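CdnC (Chryseobacterium gregarium DSM 19109, PDB 7MGV) probably uses ATP to close side-chain ester macrocycles in a ribosomally made precursor peptide, as an ATP-grasp ligase of the graspetide class. Local coordinates at residues Ile238-Arg243 with Met285-Leu290; His294-Ala299 with Pro346-Arg351. All coordinates share one frame; numbering follows the deposited sequence.

Interaction 1: residues Ile238-Arg243 with Met285-Leu290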
loop_
_atom_site.group_PDB
_atom_site.type_symbol
_atom_site.label_atom_id
_atom_site.label_comp_id
_atom_site.label_asym_id
_atom_site.label_seq_id
_atom_site.Cartn_x
_atom_site.Cartn_y
_atom_site.Cartn_z
ATOM N N ILE A 238 17.835 -11.319 -12.433
ATOM C CA ILE A 238 17.806 -12.485 -11.557
ATOM C C ILE A 238 16.370 -12.699 -11.105
ATOM O O ILE A 238 15.809 -11.870 -10.377
ATOM C CB ILE A 238 18.747 -12.326 -10.356
ATOM C CG1 ILE A 238 20.168 -12.025 -10.834
ATOM C CG2 ILE A 238 18.727 -13.580 -9.504
ATOM C CD1 ILE A 238 21.074 -11.475 -9.756
ATOM N N THR A 239 15.771 -13.803 -11.539
ATOM C CA THR A 239 14.444 -14.208 -11.095
ATOM C C THR A 239 14.598 -15.209 -9.957
ATOM O O THR A 239 15.267 -16.235 -10.113
ATOM C CB THR A 239 13.636 -14.814 -12.242
ATOM O OG1 THR A 239 13.792 -14.011 -13.418
ATOM C CG2 THR A 239 12.162 -14.885 -11.875
ATOM N N VAL A 240 13.986 -14.908 -8.818
ATOM C CA VAL A 240 14.050 -15.757 -7.637
ATOM C C VAL A 240 12.646 -16.251 -7.339
ATOM O O VAL A 240 11.728 -15.444 -7.137
ATOM C CB VAL A 240 14.634 -15.013 -6.427
ATOM C CG1 VAL A 240 15.016 -16.000 -5.336
ATOM C CG2 VAL A 240 15.828 -14.186 -6.852
ATOM N N VAL A 241 12.483 -17.572 -7.322
ATOM C CA VAL A 241 11.237 -18.232 -6.945
ATOM C C VAL A 241 11.562 -19.093 -5.732
ATOM O O VAL A 241 12.154 -20.172 -5.864
ATOM C CB VAL A 241 10.651 -19.073 -8.084
ATOM C CG1 VAL A 241 9.294 -19.637 -7.680
ATOM C CG2 VAL A 241 10.539 -18.246 -9.358
ATOM N N GLY A 242 11.179 -18.625 -4.547
ATOM C CA GLY A 242 11.569 -19.296 -3.325
ATOM C C GLY A 242 13.069 -19.242 -3.131
ATOM O O GLY A 242 13.635 -18.166 -2.912
ATOM N N ARG A 243 13.727 -20.396 -3.215
ATOM C CA ARG A 243 15.181 -20.467 -3.178
ATOM C C ARG A 243 15.773 -20.852 -4.527
ATOM O O ARG A 243 16.974 -21.133 -4.612
ATOM C CB ARG A 243 15.638 -21.443 -2.090
ATOM C CG ARG A 243 15.044 -21.143 -0.719
ATOM C CD ARG A 243 15.800 -21.849 0.395
ATOM N NE ARG A 243 17.182 -21.388 0.509
ATOM C CZ ARG A 243 17.555 -20.292 1.161
ATOM N NH1 ARG A 243 16.651 -19.531 1.762
ATOM N NH2 ARG A 243 18.837 -19.954 1.212
ATOM N N MET A 285 23.497 -13.226 -1.105
ATOM C CA MET A 285 22.913 -11.939 -0.743
ATOM C C MET A 285 21.551 -11.727 -1.398
ATOM O O MET A 285 20.684 -11.066 -0.818
ATOM C CB MET A 285 23.878 -10.810 -1.102
ATOM C CG MET A 285 25.058 -10.706 -0.143
ATOM S SD MET A 285 26.050 -9.222 -0.375
ATOM C CE MET A 285 26.788 -9.558 -1.973
ATOM N N ILE A 286 21.333 -12.291 -2.588
ATOM C CA ILE A 286 20.012 -12.226 -3.216
ATOM C C ILE A 286 18.986 -12.979 -2.372
ATOM O O ILE A 286 17.885 -12.478 -2.083
ATOM C CB ILE A 286 20.079 -12.784 -4.649
ATOM C CG1 ILE A 286 20.901 -11.864 -5.554
ATOM C CG2 ILE A 286 18.687 -12.982 -5.201
ATOM C CD1 ILE A 286 20.135 -10.677 -6.090
ATOM N N LEU A 287 19.330 -14.210 -1.982
ATOM C CA LEU A 287 18.443 -14.984 -1.121
ATOM C C LEU A 287 18.214 -14.272 0.207
ATOM O O LEU A 287 17.105 -14.298 0.751
ATOM C CB LEU A 287 19.016 -16.383 -0.897
ATOM C CG LEU A 287 18.988 -17.308 -2.117
ATOM C CD1 LEU A 287 19.836 -18.545 -1.876
ATOM C CD2 LEU A 287 17.559 -17.695 -2.465
ATOM N N GLU A 288 19.246 -13.608 0.732
ATOM C CA GLU A 288 19.082 -12.854 1.970
ATOM C C GLU A 288 18.167 -11.650 1.783
ATOM O O GLU A 288 17.431 -11.288 2.706
ATOM C CB GLU A 288 20.442 -12.405 2.498
ATOM C CG GLU A 288 20.384 -11.753 3.865
ATOM C CD GLU A 288 21.754 -11.589 4.488
ATOM O OE1 GLU A 288 21.865 -10.869 5.502
ATOM O OE2 GLU A 288 22.721 -12.179 3.959
ATOM N N LEU A 289 18.206 -11.010 0.613
ATOM C CA LEU A 289 17.283 -9.913 0.334
ATOM C C LEU A 289 15.843 -10.405 0.351
ATOM O O LEU A 289 14.965 -9.798 0.986
ATOM C CB LEU A 289 17.626 -9.276 -1.012
ATOM C CG LEU A 289 16.705 -8.175 -1.542
ATOM C CD1 LEU A 289 16.798 -6.927 -0.678
ATOM C CD2 LEU A 289 17.040 -7.855 -2.989
ATOM N N LEU A 290 15.586 -11.524 -0.331
ATOM C CA LEU A 290 14.241 -12.092 -0.290
ATOM C C LEU A 290 13.859 -12.533 1.120
ATOM O O LEU A 290 12.679 -12.488 1.486
ATOM C CB LEU A 290 14.120 -13.259 -1.269
ATOM C CG LEU A 290 13.775 -12.826 -2.696
ATOM C CD1 LEU A 290 15.032 -12.721 -3.550
ATOM C CD2 LEU A 290 12.761 -13.766 -3.326
#
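Val240 lays its two methyls against Ile286 and Leu290, neighbours one turn apart on the helix. With CG1 anti to the backbone N (chi1 -166°), its other methyl, CG2, is the one that meets the helix most closely, 3.5 Å from CG2 of Ile286. Leu290 comes at the valine end-on: its CD1 stands 3.7 Å from Val240 CG2, while CD2 rests against CG1. Two residues back along the strand, Ile238 meets Ile286 through the ends of both chains, CD1 to CD1 at 3.9 Å. Thr239 and Val241 point to the other face of the sheet, where Val241 packs on helix 332-341. Beyond the strand, Leu287 takes over: CD2 faces the backbone at Gly242 and Arg243, and CD1 lies 3.5 Å from Arg243 NH2. The arginine chain bends at chi3 (64°) and crosses the leucine side chain at about a right angle, with Leu287 CG over one face of the guanidinium. Trimming Val240 to an alanine would probably leave Ile286 CG2 and Leu290 CD1 facing a gap where the valine methyls now sit. Ile300 of the adjoining strand also touches Val240 and Ile286. Segment 285-290, at 54° to strand segment 238-241, thus meets it directly through hydrocarbon, Arg243 lying at the exposed end; polar linkage runs through Arg348, bonded to Gly242 O and weakly to Leu287 O.

Interaction 2: residues His294-Ala299 with Pro346-Arg351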
loop_
_atom_site.group_PDB
_atom_site.type_symbol
_atom_site.label_atom_id
_atom_site.label_comp_id
_atom_site.label_asym_id
_atom_site.label_seq_id
_atom_site.Cartn_x
_atom_site.Cartn_y
_atom_site.Cartn_z
ATOM N N HIS A 294 10.813 -11.209 3.206
ATOM C CA HIS A 294 9.889 -12.317 3.458
ATOM C C HIS A 294 8.886 -12.470 2.314
ATOM O O HIS A 294 7.676 -12.573 2.521
ATOM C CB HIS A 294 9.172 -12.160 4.802
ATOM C CG HIS A 294 8.689 -13.455 5.378
ATOM N ND1 HIS A 294 9.547 -14.459 5.773
ATOM C CD2 HIS A 294 7.437 -13.914 5.619
ATOM C CE1 HIS A 294 8.845 -15.479 6.235
ATOM N NE2 HIS A 294 7.563 -15.174 6.153
ATOM N N VAL A 295 9.410 -12.477 1.090
ATOM C CA VAL A 295 8.633 -12.775 -0.104
ATOM C C VAL A 295 9.310 -13.932 -0.823
ATOM O O VAL A 295 10.505 -14.185 -0.658
ATOM C CB VAL A 295 8.495 -11.557 -1.040
ATOM C CG1 VAL A 295 7.879 -10.395 -0.299
ATOM C CG2 VAL A 295 9.850 -11.172 -1.616
ATOM N N ASP A 296 8.526 -14.641 -1.634
ATOM C CA ASP A 296 9.021 -15.816 -2.337
ATOM C C ASP A 296 9.161 -15.597 -3.837
ATOM O O ASP A 296 9.425 -16.555 -4.569
ATOM C CB ASP A 296 8.116 -17.015 -2.062
ATOM C CG ASP A 296 8.538 -17.788 -0.829
ATOM O OD1 ASP A 296 9.733 -17.726 -0.472
ATOM O OD2 ASP A 296 7.677 -18.457 -0.218
ATOM N N TYR A 297 8.995 -14.366 -4.313
ATOM C CA TYR A 297 9.253 -14.046 -5.709
ATOM C C TYR A 297 9.972 -12.713 -5.798
ATOM O O TYR A 297 9.666 -11.781 -5.050
ATOM C CB TYR A 297 7.969 -13.987 -6.546
ATOM C CG TYR A 297 8.242 -13.630 -7.990
ATOM C CD1 TYR A 297 8.752 -14.574 -8.872
ATOM C CD2 TYR A 297 8.018 -12.344 -8.464
ATOM C CE1 TYR A 297 9.015 -14.251 -10.189
ATOM C CE2 TYR A 297 8.280 -12.012 -9.777
ATOM C CZ TYR A 297 8.777 -12.970 -10.637
ATOM O OH TYR A 297 9.036 -12.642 -11.948
ATOM N N GLY A 298 10.926 -12.627 -6.719
ATOM C CA GLY A 298 11.654 -11.389 -6.920
ATOM C C GLY A 298 12.283 -11.328 -8.291
ATOM O O GLY A 298 12.693 -12.348 -8.849
ATOM N N ALA A 299 12.352 -10.116 -8.838
ATOM C CA ALA A 299 13.054 -9.845 -10.090
ATOM C C ALA A 299 14.063 -8.735 -9.827
ATOM O O ALA A 299 13.688 -7.562 -9.723
ATOM C CB ALA A 299 12.082 -9.459 -11.203
ATOM N N PRO A 346 10.572 -25.369 -0.807
ATOM C CA PRO A 346 10.715 -24.600 0.427
ATOM C C PRO A 346 10.140 -23.196 0.275
ATOM O O PRO A 346 10.370 -22.516 -0.728
ATOM C CB PRO A 346 12.226 -24.566 0.664
ATOM C CG PRO A 346 12.758 -25.730 -0.105
ATOM C CD PRO A 346 11.874 -25.864 -1.305
ATOM N N ARG A 347 9.386 -22.769 1.283
ATOM C CA ARG A 347 8.711 -21.483 1.262
ATOM C C ARG A 347 9.165 -20.619 2.429
ATOM O O ARG A 347 9.628 -21.115 3.460
ATOM C CB ARG A 347 7.189 -21.640 1.343
ATOM C CG ARG A 347 6.597 -22.677 0.423
ATOM C CD ARG A 347 5.119 -22.836 0.715
ATOM N NE ARG A 347 4.359 -23.090 -0.500
ATOM C CZ ARG A 347 3.043 -23.266 -0.535
ATOM N NH1 ARG A 347 2.332 -23.219 0.583
ATOM N NH2 ARG A 347 2.444 -23.494 -1.693
ATOM N N ARG A 348 9.019 -19.308 2.246
ATOM C CA ARG A 348 9.020 -18.362 3.359
ATOM C C ARG A 348 7.566 -18.227 3.788
ATOM O O ARG A 348 6.804 -17.431 3.241
ATOM C CB ARG A 348 9.634 -17.030 2.951
ATOM C CG ARG A 348 11.115 -17.116 2.620
ATOM C CD ARG A 348 11.582 -15.903 1.838
ATOM N NE ARG A 348 12.975 -16.027 1.422
ATOM C CZ ARG A 348 13.365 -16.521 0.251
ATOM N NH1 ARG A 348 12.464 -16.939 -0.627
ATOM N NH2 ARG A 348 14.657 -16.596 -0.043
ATOM N N ASP A 349 7.178 -19.040 4.770
ATOM C CA ASP A 349 5.778 -19.155 5.160
ATOM C C ASP A 349 5.234 -17.812 5.629
ATOM O O ASP A 349 5.760 -17.213 6.571
ATOM C CB ASP A 349 5.631 -20.205 6.261
ATOM C CG ASP A 349 4.193 -20.630 6.475
ATOM O OD1 ASP A 349 3.532 -21.007 5.486
ATOM O OD2 ASP A 349 3.726 -20.590 7.632
ATOM N N ASN A 350 4.176 -17.342 4.965
ATOM C CA ASN A 350 3.556 -16.061 5.285
ATOM C C ASN A 350 2.071 -16.205 5.598
ATOM O O ASN A 350 1.310 -15.247 5.433
ATOM C CB ASN A 350 3.768 -15.059 4.145
ATOM C CG ASN A 350 3.179 -15.533 2.824
ATOM O OD1 ASN A 350 2.480 -16.545 2.763
ATOM N ND2 ASN A 350 3.461 -14.795 1.757
ATOM N N ARG A 351 1.643 -17.387 6.035
ATOM C CA ARG A 351 0.246 -17.576 6.401
ATOM C C ARG A 351 -0.110 -16.691 7.587
ATOM O O ARG A 351 0.675 -16.534 8.526
ATOM C CB ARG A 351 -0.024 -19.042 6.738
ATOM C CG ARG A 351 0.076 -19.984 5.549
ATOM C CD ARG A 351 -0.001 -21.433 5.993
ATOM N NE ARG A 351 1.053 -21.764 6.947
ATOM C CZ ARG A 351 1.157 -22.933 7.571
ATOM N NH1 ARG A 351 0.269 -23.891 7.342
ATOM N NH2 ARG A 351 2.150 -23.146 8.424
HETATM O O HOH W 1 6.450 -14.870 1.760
HETATM O O HOH W 2 11.725 -19.937 -0.110
#
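The imidazole of His294 has Arg348 CB over one face, a CH-pi contact with the carbon 4.0 Å from the ring centroid, and Asp349 O at its edge, close to the ring plane. That edge contact is a fairly straight hydrogen bond from His294 NE2 to Asp349 O (2.8 Å, 160° at the hydrogen), although the nitrogen stands well above the plane of the carbonyl. The guanidinium of Arg348, turned 90° to the imidazole, takes Asp296 OD1 at its own edge: NH1 to OD1 is a 2.8 Å salt bridge. The same carboxylate reaches the backbone of its partner, since Arg348 N donates to the syn lone pair of Asp296 OD2 at 2.9 Å and more weakly to OD1. An arginine chain extended from CG to NE carries the charged end obliquely across the aspartate, the carboxylate and guanidinium planes 59° apart, and past Val295 O, which lies 3.2 Å from CD. Its NE forms a second salt bridge with Asp291, and Tyr134 adds a hydrogen bond to Asp296 OD2. Two waters complete the seam, one donating to His294 O and Arg348 O, the other to Asp296 OD1 and Pro346 O. His294, with positive phi, is the C' residue of the Schellman motif ending helix 280-293. The buried Arg348 charge is therefore likely to be balanced by two aspartates, pinning the segment after helix 332-341 to the helix-to-strand turn.

Overall arrangement
Interactions 1 and 2, their centres 9 Å apart, are consecutive along helix 280-293 and strand 297-304, and both reach the same antiparallel sheet, in which strands 234-241 and 297-304 are neighbours. Gly242 joins them directly: its N lies 2.7 Å from Asp296 O and its O 2.8 Å from Arg348 NH1, both probable hydrogen bonds. Arg348 thus ties the C-terminal segment to the strand end as well as to the turn, and it also touches Leu290 and Arg243. The apolar layer of interaction 1 gives way here to a charged, hydrated seam. ADP lies nearer the other end of the strand, about 13 Å from the side chain of Ile238, so interaction 1 does not border the nucleotide directly.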